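Cellulose 1,4-beta-cellobiosidase (Thermobifida fusca, PDB 4JJJ) probably hydrolyses cellulose to cellobiose as a cellobiohydrolase, this chain being its family 48 glycoside hydrolase catalytic domain. Local coordinates at residues 419-430 and 504-515; 318-326 and 373-381. The protein carries 1 engineered substitution. All coordinates share one frame; numbering follows the deposited sequence. Where two conformers were deposited one is given.

Contact 1 of 2, residues 419-430 and 504-515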
loop_
_atom_site.group_PDB
_atom_site.type_symbol
_atom_site.label_atom_id
_atom_site.label_comp_id
_atom_site.label_asym_id
_atom_site.label_seq_id
_atom_site.Cartn_x
_atom_site.Cartn_y
_atom_site.Cartn_z
ATOM N N VAL A 419 2.580 -4.092 -12.588
ATOM C CA VAL A 419 1.456 -5.049 -12.745
ATOM C C VAL A 419 0.331 -4.744 -11.820
ATOM O O VAL A 419 -0.847 -4.979 -12.189
ATOM C CB VAL A 419 1.954 -6.484 -12.740
ATOM C CG1 VAL A 419 2.742 -6.800 -14.001
ATOM C CG2 VAL A 419 2.771 -6.840 -11.521
ATOM N N TRP A 420 0.570 -4.282 -10.633
ATOM C CA TRP A 420 -0.554 -3.941 -9.746
ATOM C C TRP A 420 -1.422 -2.830 -10.391
ATOM O O TRP A 420 -2.683 -2.919 -10.438
ATOM C CB TRP A 420 -0.102 -3.578 -8.391
ATOM C CG TRP A 420 0.237 -4.688 -7.498
ATOM C CD1 TRP A 420 0.008 -5.998 -7.682
ATOM C CD2 TRP A 420 0.741 -4.556 -6.151
ATOM N NE1 TRP A 420 0.401 -6.693 -6.583
ATOM C CE2 TRP A 420 0.819 -5.838 -5.609
ATOM C CE3 TRP A 420 1.108 -3.452 -5.377
ATOM C CZ2 TRP A 420 1.231 -6.071 -4.314
ATOM C CZ3 TRP A 420 1.531 -3.670 -4.060
ATOM C CH2 TRP A 420 1.581 -4.959 -3.545
ATOM N N ASN A 421 -0.755 -1.785 -10.927
ATOM C CA ASN A 421 -1.495 -0.734 -11.636
ATOM C C ASN A 421 -2.095 -1.235 -12.934
ATOM O O ASN A 421 -3.321 -1.107 -13.184
ATOM C CB ASN A 421 -0.602 0.452 -11.872
ATOM C CG ASN A 421 -1.145 1.352 -12.936
ATOM O OD1 ASN A 421 -2.266 1.713 -12.876
ATOM N ND2 ASN A 421 -0.240 1.906 -13.757
ATOM N N MET A 422 -1.291 -1.900 -13.722
ATOM C CA MET A 422 -1.685 -2.282 -15.057
ATOM C C MET A 422 -2.829 -3.242 -15.048
ATOM O O MET A 422 -3.675 -3.166 -15.917
ATOM C CB MET A 422 -0.565 -2.796 -15.972
ATOM C CG MET A 422 -0.815 -2.577 -17.461
ATOM S SD MET A 422 -1.186 -0.894 -17.994
ATOM C CE MET A 422 0.228 0.025 -17.391
ATOM N N GLU A 423 -2.833 -4.159 -14.082
ATOM C CA GLU A 423 -4.001 -5.122 -13.981
ATOM C C GLU A 423 -5.342 -4.366 -13.827
ATOM O O GLU A 423 -6.329 -4.758 -14.439
ATOM C CB GLU A 423 -3.855 -6.068 -12.816
ATOM C CG GLU A 423 -4.820 -7.245 -12.903
ATOM C CD GLU A 423 -4.759 -8.148 -11.716
ATOM O OE1 GLU A 423 -3.628 -8.545 -11.358
ATOM O OE2 GLU A 423 -5.837 -8.446 -11.224
ATOM N N ARG A 424 -5.299 -3.251 -13.108
ATOM C CA ARG A 424 -6.514 -2.520 -12.882
ATOM C C ARG A 424 -6.914 -1.787 -14.207
ATOM O O ARG A 424 -8.094 -1.717 -14.539
ATOM C CB ARG A 424 -6.325 -1.496 -11.786
ATOM C CG ARG A 424 -5.943 -2.092 -10.407
ATOM C CD ARG A 424 -5.145 -1.081 -9.627
ATOM N NE ARG A 424 -4.665 -1.678 -8.402
ATOM C CZ ARG A 424 -3.611 -1.274 -7.685
ATOM N NH1 ARG A 424 -2.970 -0.227 -8.059
ATOM N NH2 ARG A 424 -3.189 -2.026 -6.640
ATOM N N VAL A 425 -5.891 -1.278 -14.917
ATOM C CA VAL A 425 -6.112 -0.670 -16.249
ATOM C C VAL A 425 -6.687 -1.715 -17.202
ATOM O O VAL A 425 -7.615 -1.405 -17.965
ATOM C CB VAL A 425 -4.790 -0.050 -16.779
ATOM C CG1 VAL A 425 -5.000 0.565 -18.164
ATOM C CG2 VAL A 425 -4.302 0.998 -15.767
ATOM N N ALA A 426 -6.124 -2.941 -17.207
ATOM C CA ALA A 426 -6.638 -3.994 -18.029
ATOM C C ALA A 426 -8.028 -4.379 -17.647
ATOM O O ALA A 426 -8.847 -4.751 -18.545
ATOM C CB ALA A 426 -5.671 -5.184 -18.013
ATOM N N GLN A 427 -8.315 -4.410 -16.344
ATOM C CA GLN A 427 -9.656 -4.756 -15.911
ATOM C C GLN A 427 -10.675 -3.678 -16.437
ATOM O O GLN A 427 -11.736 -4.048 -16.929
ATOM C CB GLN A 427 -9.795 -4.852 -14.436
ATOM C CG GLN A 427 -9.202 -6.119 -13.810
ATOM C CD GLN A 427 -9.604 -6.255 -12.335
ATOM O OE1 GLN A 427 -10.190 -5.415 -11.696
ATOM N NE2 GLN A 427 -9.197 -7.358 -11.807
ATOM N N LEU A 428 -10.337 -2.411 -16.324
ATOM C CA LEU A 428 -11.192 -1.373 -16.893
ATOM C C LEU A 428 -11.434 -1.609 -18.359
ATOM O O LEU A 428 -12.596 -1.506 -18.853
ATOM C CB LEU A 428 -10.577 -0.002 -16.632
ATOM C CG LEU A 428 -11.332 1.140 -17.241
ATOM C CD1 LEU A 428 -12.688 1.288 -16.474
ATOM C CD2 LEU A 428 -10.499 2.429 -17.146
ATOM N N TYR A 429 -10.348 -1.841 -19.098
ATOM C CA TYR A 429 -10.423 -2.086 -20.525
ATOM C C TYR A 429 -11.335 -3.284 -20.837
ATOM O O TYR A 429 -12.221 -3.201 -21.653
ATOM C CB TYR A 429 -9.004 -2.329 -21.066
ATOM C CG TYR A 429 -8.925 -2.619 -22.511
ATOM C CD1 TYR A 429 -9.497 -1.794 -23.475
ATOM C CD2 TYR A 429 -8.322 -3.763 -22.918
ATOM C CE1 TYR A 429 -9.438 -2.141 -24.801
ATOM C CE2 TYR A 429 -8.242 -4.131 -24.255
ATOM C CZ TYR A 429 -8.807 -3.314 -25.195
ATOM O OH TYR A 429 -8.655 -3.655 -26.572
ATOM N N TYR A 430 -11.213 -4.364 -20.029
ATOM C CA TYR A 430 -12.134 -5.483 -20.148
ATOM C C TYR A 430 -13.578 -5.052 -19.957
ATOM O O TYR A 430 -14.465 -5.477 -20.755
ATOM C CB TYR A 430 -11.708 -6.571 -19.193
ATOM C CG TYR A 430 -12.718 -7.662 -18.975
ATOM C CD1 TYR A 430 -13.158 -8.446 -20.044
ATOM C CD2 TYR A 430 -13.192 -7.911 -17.715
ATOM C CE1 TYR A 430 -14.118 -9.425 -19.822
ATOM C CE2 TYR A 430 -14.138 -8.947 -17.493
ATOM C CZ TYR A 430 -14.607 -9.685 -18.567
ATOM O OH TYR A 430 -15.521 -10.722 -18.264
ATOM N N ALA A 504 -0.032 -11.379 -11.056
ATOM C CA ALA A 504 -0.580 -10.120 -11.488
ATOM C C ALA A 504 -0.244 -9.883 -12.957
ATOM O O ALA A 504 -1.058 -9.314 -13.712
ATOM C CB ALA A 504 -0.021 -8.994 -10.600
ATOM N N LEU A 505 0.937 -10.274 -13.414
ATOM C CA LEU A 505 1.306 -10.136 -14.811
ATOM C C LEU A 505 0.382 -11.029 -15.673
ATOM O O LEU A 505 -0.160 -10.576 -16.677
ATOM C CB LEU A 505 2.778 -10.490 -14.996
ATOM C CG LEU A 505 3.278 -10.463 -16.443
ATOM C CD1 LEU A 505 3.019 -9.102 -17.066
ATOM C CD2 LEU A 505 4.742 -10.880 -16.451
ATOM N N ALA A 506 0.168 -12.256 -15.256
ATOM C CA ALA A 506 -0.696 -13.170 -15.966
ATOM C C ALA A 506 -2.098 -12.550 -16.078
ATOM O O ALA A 506 -2.716 -12.600 -17.180
ATOM C CB ALA A 506 -0.800 -14.472 -15.294
ATOM N N LYS A 507 -2.642 -11.974 -14.983
ATOM C CA LYS A 507 -3.968 -11.373 -15.061
ATOM C C LYS A 507 -4.010 -10.199 -16.012
ATOM O O LYS A 507 -4.973 -10.017 -16.782
ATOM C CB LYS A 507 -4.455 -11.033 -13.702
ATOM C CG LYS A 507 -4.911 -12.232 -12.868
ATOM C CD LYS A 507 -5.486 -11.835 -11.562
ATOM C CE LYS A 507 -4.429 -11.394 -10.539
ATOM N NZ LYS A 507 -5.024 -10.506 -9.459
ATOM N N THR A 508 -3.020 -9.329 -15.885
ATOM C CA THR A 508 -2.986 -8.172 -16.733
ATOM C C THR A 508 -3.101 -8.581 -18.192
ATOM O O THR A 508 -3.893 -8.001 -18.961
ATOM C CB THR A 508 -1.618 -7.391 -16.549
ATOM O OG1 THR A 508 -1.574 -6.929 -15.219
ATOM C CG2 THR A 508 -1.541 -6.160 -17.375
ATOM N N LEU A 509 -2.331 -9.566 -18.548
ATOM C CA LEU A 509 -2.294 -10.078 -19.917
ATOM C C LEU A 509 -3.631 -10.743 -20.345
ATOM O O LEU A 509 -4.082 -10.545 -21.465
ATOM C CB LEU A 509 -1.112 -11.065 -20.090
ATOM C CG LEU A 509 0.287 -10.377 -19.969
ATOM C CD1 LEU A 509 1.398 -11.387 -19.973
ATOM C CD2 LEU A 509 0.496 -9.373 -21.059
ATOM N N MET A 510 -4.240 -11.464 -19.443
ATOM C CA MET A 510 -5.529 -12.126 -19.718
ATOM C C MET A 510 -6.648 -11.108 -19.943
ATOM O O MET A 510 -7.385 -11.265 -20.932
ATOM C CB MET A 510 -5.888 -13.068 -18.579
ATOM C CG MET A 510 -5.109 -14.402 -18.683
ATOM S SD MET A 510 -5.738 -15.638 -17.535
ATOM C CE MET A 510 -5.525 -14.882 -15.921
ATOM N N TYR A 511 -6.797 -10.123 -19.060
ATOM C CA TYR A 511 -7.864 -9.102 -19.235
ATOM C C TYR A 511 -7.660 -8.410 -20.539
ATOM O O TYR A 511 -8.630 -8.105 -21.305
ATOM C CB TYR A 511 -7.904 -8.147 -18.027
ATOM C CG TYR A 511 -8.483 -8.754 -16.790
ATOM C CD1 TYR A 511 -7.674 -9.079 -15.730
ATOM C CD2 TYR A 511 -9.853 -8.932 -16.646
ATOM C CE1 TYR A 511 -8.251 -9.610 -14.581
ATOM C CE2 TYR A 511 -10.451 -9.470 -15.539
ATOM C CZ TYR A 511 -9.660 -9.864 -14.493
ATOM O OH TYR A 511 -10.137 -10.352 -13.314
ATOM N N TYR A 512 -6.400 -8.023 -20.824
ATOM C CA TYR A 512 -6.107 -7.355 -22.085
ATOM C C TYR A 512 -6.400 -8.220 -23.305
ATOM O O TYR A 512 -6.990 -7.751 -24.298
ATOM C CB TYR A 512 -4.644 -6.972 -22.110
ATOM C CG TYR A 512 -4.179 -6.371 -23.434
ATOM C CD1 TYR A 512 -4.557 -5.068 -23.837
ATOM C CD2 TYR A 512 -3.318 -7.096 -24.221
ATOM C CE1 TYR A 512 -4.086 -4.509 -25.067
ATOM C CE2 TYR A 512 -2.892 -6.557 -25.453
ATOM C CZ TYR A 512 -3.257 -5.283 -25.819
ATOM O OH TYR A 512 -2.745 -4.768 -26.952
ATOM N N ALA A 513 -6.016 -9.471 -23.208
ATOM C CA ALA A 513 -6.283 -10.400 -24.314
ATOM C C ALA A 513 -7.739 -10.616 -24.551
ATOM O O ALA A 513 -8.136 -10.727 -25.717
ATOM C CB ALA A 513 -5.609 -11.734 -24.031
ATOM N N LYS A 514 -8.495 -10.735 -23.482
ATOM C CA LYS A 514 -9.937 -11.006 -23.596
ATOM C C LYS A 514 -10.588 -9.921 -24.457
ATOM O O LYS A 514 -11.365 -10.276 -25.375
ATOM C CB LYS A 514 -10.585 -11.131 -22.261
ATOM C CG LYS A 514 -12.102 -11.403 -22.323
ATOM C CD LYS A 514 -12.380 -12.728 -22.939
ATOM C CE LYS A 514 -13.884 -12.946 -23.031
ATOM N NZ LYS A 514 -14.128 -14.335 -23.463
ATOM N N ARG A 515 -10.318 -8.640 -24.132
ATOM C CA ARG A 515 -10.970 -7.549 -24.794
ATOM C C ARG A 515 -10.341 -7.359 -26.171
ATOM O O ARG A 515 -11.046 -7.042 -27.177
ATOM C CB ARG A 515 -10.955 -6.294 -23.901
ATOM C CG ARG A 515 -11.666 -5.083 -24.455
ATOM C CD ARG A 515 -13.109 -5.273 -23.961
ATOM N NE ARG A 515 -13.924 -4.326 -24.570
ATOM C CZ ARG A 515 -15.130 -3.980 -24.240
ATOM N NH1 ARG A 515 -15.709 -4.292 -23.115
ATOM N NH2 ARG A 515 -15.679 -3.104 -25.070
HETATM O O HOH W 1 -8.557 -10.551 -10.913
#

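Contact 2 of 2, residues 318-326 and 373-381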
loop_
_atom_site.group_PDB
_atom_site.type_symbol
_atom_site.label_atom_id
_atom_site.label_comp_id
_atom_site.label_asym_id
_atom_site.label_seq_id
_atom_site.Cartn_x
_atom_site.Cartn_y
_atom_site.Cartn_z
ATOM N N GLY A 318 -3.827 14.867 4.315
ATOM C CA GLY A 318 -3.731 14.087 3.074
ATOM C C GLY A 318 -2.326 13.728 2.882
ATOM O O GLY A 318 -1.556 13.545 3.799
ATOM N N SER A 319 -1.900 13.608 1.606
ATOM C CA SER A 319 -0.502 13.477 1.278
ATOM C C SER A 319 -0.256 14.030 -0.103
ATOM O O SER A 319 -1.144 13.950 -0.953
ATOM C CB SER A 319 0.107 12.129 1.569
ATOM O OG SER A 319 -0.033 11.299 0.481
ATOM N N SER A 320 0.922 14.560 -0.353
ATOM C CA SER A 320 1.158 15.376 -1.521
ATOM C C SER A 320 1.752 14.651 -2.737
ATOM O O SER A 320 1.722 15.215 -3.853
ATOM C CB SER A 320 2.148 16.485 -1.157
ATOM O OG SER A 320 1.579 17.312 -0.136
ATOM N N SER A 321 2.218 13.431 -2.527
ATOM C CA SER A 321 2.965 12.712 -3.583
ATOM C C SER A 321 2.205 11.444 -3.930
ATOM O O SER A 321 1.717 10.717 -2.992
ATOM C CB SER A 321 4.349 12.365 -3.111
ATOM O OG SER A 321 5.084 11.758 -4.138
ATOM N N SER A 322 2.106 11.162 -5.231
ATOM C CA SER A 322 1.316 10.035 -5.760
ATOM C C SER A 322 2.153 9.210 -6.672
ATOM O O SER A 322 3.005 9.730 -7.426
ATOM C CB SER A 322 0.018 10.495 -6.461
ATOM O OG SER A 322 -0.851 11.235 -5.608
ATOM N N HIS A 323 1.994 7.878 -6.556
ATOM C CA HIS A 323 2.767 6.889 -7.243
ATOM C C HIS A 323 1.866 6.141 -8.225
ATOM O O HIS A 323 0.787 5.710 -7.869
ATOM C CB HIS A 323 3.353 5.960 -6.167
ATOM C CG HIS A 323 4.347 4.936 -6.612
ATOM N ND1 HIS A 323 4.111 3.971 -7.591
ATOM C CD2 HIS A 323 5.605 4.682 -6.182
ATOM C CE1 HIS A 323 5.131 3.157 -7.687
ATOM N NE2 HIS A 323 6.076 3.591 -6.845
ATOM N N GLN A 324 2.347 5.895 -9.429
ATOM C CA GLN A 324 1.571 5.196 -10.440
ATOM C C GLN A 324 1.026 3.854 -9.944
ATOM O O GLN A 324 -0.066 3.378 -10.289
ATOM C CB GLN A 324 2.407 4.926 -11.710
ATOM C CG GLN A 324 3.669 4.074 -11.555
ATOM C CD GLN A 324 3.467 2.605 -11.760
ATOM O OE1 GLN A 324 2.462 2.183 -12.344
ATOM N NE2 GLN A 324 4.405 1.779 -11.268
ATOM N N GLY A 325 1.811 3.173 -9.155
ATOM C CA GLY A 325 1.478 1.818 -8.669
ATOM C C GLY A 325 0.300 1.769 -7.766
ATOM O O GLY A 325 -0.252 0.622 -7.555
ATOM N N TYR A 326 -0.100 2.893 -7.193
ATOM C CA TYR A 326 -1.271 3.001 -6.308
ATOM C C TYR A 326 -2.558 3.259 -7.056
ATOM O O TYR A 326 -3.632 3.090 -6.546
ATOM C CB TYR A 326 -1.115 4.087 -5.226
ATOM C CG TYR A 326 -0.203 3.700 -4.082
ATOM C CD1 TYR A 326 0.907 2.910 -4.225
ATOM C CD2 TYR A 326 -0.454 4.307 -2.856
ATOM C CE1 TYR A 326 1.709 2.630 -3.143
ATOM C CE2 TYR A 326 0.315 4.010 -1.735
ATOM C CZ TYR A 326 1.367 3.194 -1.878
ATOM O OH TYR A 326 2.112 2.876 -0.762
ATOM N N ILE A 373 5.655 2.439 -16.839
ATOM C CA ILE A 373 5.047 3.611 -16.188
ATOM C C ILE A 373 5.929 4.194 -15.103
ATOM O O ILE A 373 6.235 3.528 -14.086
ATOM C CB ILE A 373 3.643 3.345 -15.683
ATOM C CG1 ILE A 373 2.794 2.515 -16.706
ATOM C CG2 ILE A 373 2.953 4.619 -15.237
ATOM C CD1 ILE A 373 2.567 3.124 -18.073
ATOM N N ALA A 374 6.371 5.413 -15.340
ATOM C CA ALA A 374 7.311 6.087 -14.391
ATOM C C ALA A 374 6.633 6.495 -13.111
ATOM O O ALA A 374 5.405 6.311 -12.918
ATOM C CB ALA A 374 7.939 7.267 -15.055
ATOM N N GLY A 375 7.403 7.077 -12.191
ATOM C CA GLY A 375 7.025 7.047 -10.784
ATOM C C GLY A 375 5.779 7.778 -10.394
ATOM O O GLY A 375 4.845 7.201 -9.823
ATOM N N GLY A 376 5.765 9.091 -10.576
ATOM C CA GLY A 376 4.651 9.896 -10.114
ATOM C C GLY A 376 4.922 11.384 -10.034
ATOM O O GLY A 376 5.800 11.892 -10.762
ATOM N N ALA A 377 4.261 12.049 -9.151
ATOM C CA ALA A 377 4.457 13.474 -9.016
ATOM C C ALA A 377 4.018 13.902 -7.624
ATOM O O ALA A 377 3.272 13.268 -6.893
ATOM C CB ALA A 377 3.574 14.224 -10.026
ATOM N N THR A 378 4.551 15.062 -7.216
ATOM C CA THR A 378 4.240 15.623 -5.916
ATOM C C THR A 378 3.983 17.127 -5.870
ATOM O O THR A 378 4.582 17.910 -6.699
ATOM C CB THR A 378 5.399 15.344 -4.883
ATOM O OG1 THR A 378 4.980 15.812 -3.599
ATOM C CG2 THR A 378 6.639 15.998 -5.291
ATOM N N ASN A 379 3.063 17.508 -4.990
ATOM C CA ASN A 379 2.815 18.963 -4.731
ATOM C C ASN A 379 3.764 19.543 -3.643
ATOM O O ASN A 379 3.643 20.706 -3.266
ATOM C CB ASN A 379 1.358 19.210 -4.289
ATOM C CG ASN A 379 0.958 20.673 -4.412
ATOM O OD1 ASN A 379 1.106 21.232 -5.455
ATOM N ND2 ASN A 379 0.409 21.212 -3.411
ATOM N N SER A 380 4.554 18.700 -3.016
ATOM C CA SER A 380 5.464 19.133 -1.940
ATOM C C SER A 380 6.816 18.530 -2.177
ATOM O O SER A 380 7.137 17.399 -1.757
ATOM C CB SER A 380 4.962 18.723 -0.599
ATOM O OG SER A 380 5.748 19.217 0.504
ATOM N N TRP A 381 7.701 19.264 -2.905
ATOM C CA TRP A 381 9.003 18.743 -3.137
ATOM C C TRP A 381 9.773 18.444 -1.816
ATOM O O TRP A 381 9.929 19.309 -0.972
ATOM C CB TRP A 381 9.787 19.738 -4.050
ATOM C CG TRP A 381 10.941 19.120 -4.709
ATOM C CD1 TRP A 381 12.260 19.426 -4.476
ATOM C CD2 TRP A 381 10.953 18.081 -5.706
ATOM N NE1 TRP A 381 13.065 18.605 -5.228
ATOM C CE2 TRP A 381 12.279 17.771 -5.985
ATOM C CE3 TRP A 381 9.951 17.369 -6.375
ATOM C CZ2 TRP A 381 12.642 16.796 -6.938
ATOM C CZ3 TRP A 381 10.281 16.422 -7.297
ATOM C CH2 TRP A 381 11.639 16.137 -7.586
#

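Contact 1 of 2, residues 419-430 and 504-515
V419 opens the contact by spreading its two methyls over A504 and L505 of helix 499-516: its CG2 meets CB of A504 at 3.6 Å while CG1 lies against L505. W420, a residue of the glycan pocket, turns a ring edge to A504, and its NE1 is hydrogen-bonded to E625. E423 is a knob among A504, K507, T508 and Y511; CG anti to the backbone N (chi1 -166°) and an extended chain carry the carboxylate to K507, which forms a salt bridge to it, NZ to OE2 2.8 Å, on the syn lone pair. With an alanine here, K507 would probably lose a carboxylate partner, keeping E625 and the hydroxyl of T628, and a gap would open beside T508. A426 CB packs 3.7 Å from Y511 CB. Q427 runs alongside Y511, its CG 3.6 Å from the ring centroid of Y511 and close to the ring normal, a CH-pi contact. R515 CG makes another over one face of the Y429 ring, displaced toward the rim, 3.6 Å from the centroid. At Y430 the backbone O receives NH1 of R515 at 2.9 Å, nearly straight (163°) but from above the carbonyl plane. The two helices run nearly parallel, with axes 8.0 Å apart and 20° between them, as in an (alpha/alpha)6 barrel. Helix 620-637 packs against E423, Y430 and K507, helix 435-450 against M422 and Y429, and helix 50-67 against W420, K507 and Y511.

Contact 2 of 2, residues 318-326 and 373-381
S322 and A377 exchange two backbone hydrogen bonds, the central evidence for pairing. S322 N reaches A377 O at 2.9 Å, almost in line with the carbonyl, whereas A377 N returns to S322 O in the carbonyl plane but longer and more bent (3.2 Å, 149°). Beyond this pair, Q324 N gives to G375 O at 2.8 Å, and N379 N gives to S320 O at 2.9 Å from above the carbonyl plane. T378 OG1 accepts from S380 N at 3.0 Å, an ST turn that fixes the chain leaving the strand; chi1 of -175° also lays this hydroxyl beside CB of S321. The strands 321-323 and 376-378 are antiparallel (174°) and form one side of a four-stranded sheet, in which 321-323 is outermost and 376-378 bonds onward to strand 398-401 through G376 with D401 and T378 with Y399. S321 and T378 share one face, S322 and A377 the other, where helix 348-365 packs with F362 against both. At the non-hydrogen-bonded pair H323 with G376, a side chain on G376 would collide with S322 O, and the glycine's CA instead makes a CA-H...O contact to that oxygen at 3.2 Å. H323 ND1 accepts G325 N in the ring plane at 2.9 Å, and its NE2 is bonded to S411 O, so both ring nitrogens are engaged. Q324 lies against segment 373-381, its CB 3.6 Å from CG2 of I373, while its amide NE2 is met by N412. S320 OG and N379 ND2 both bind D269, S380 OG takes Y385 N, and A374 O is buried without any partner in the model.

Both contacts are largely buried, but they use different elements: contact 1 joins two helices mainly through side chains, contact 2 two short strands through backbone bonds. Contact 1 lies farther from the chain centre, about 19 Å against 13 Å, and its C-terminal end reaches exposed K514 and R515, whereas contact 2 has no exposed touching residue. Apolar and aromatic packing with one salt bridge mark the first; peptide groups, hydroxyls and glycines the second. Their centres are about 22 Å apart, yet they meet: R424 NH1 probably hydrogen-bonds G325 O at 2.9 Å. One segment of each carries a residue that touches bound glucose, W420 in 419-430 and Y326 in 318-326.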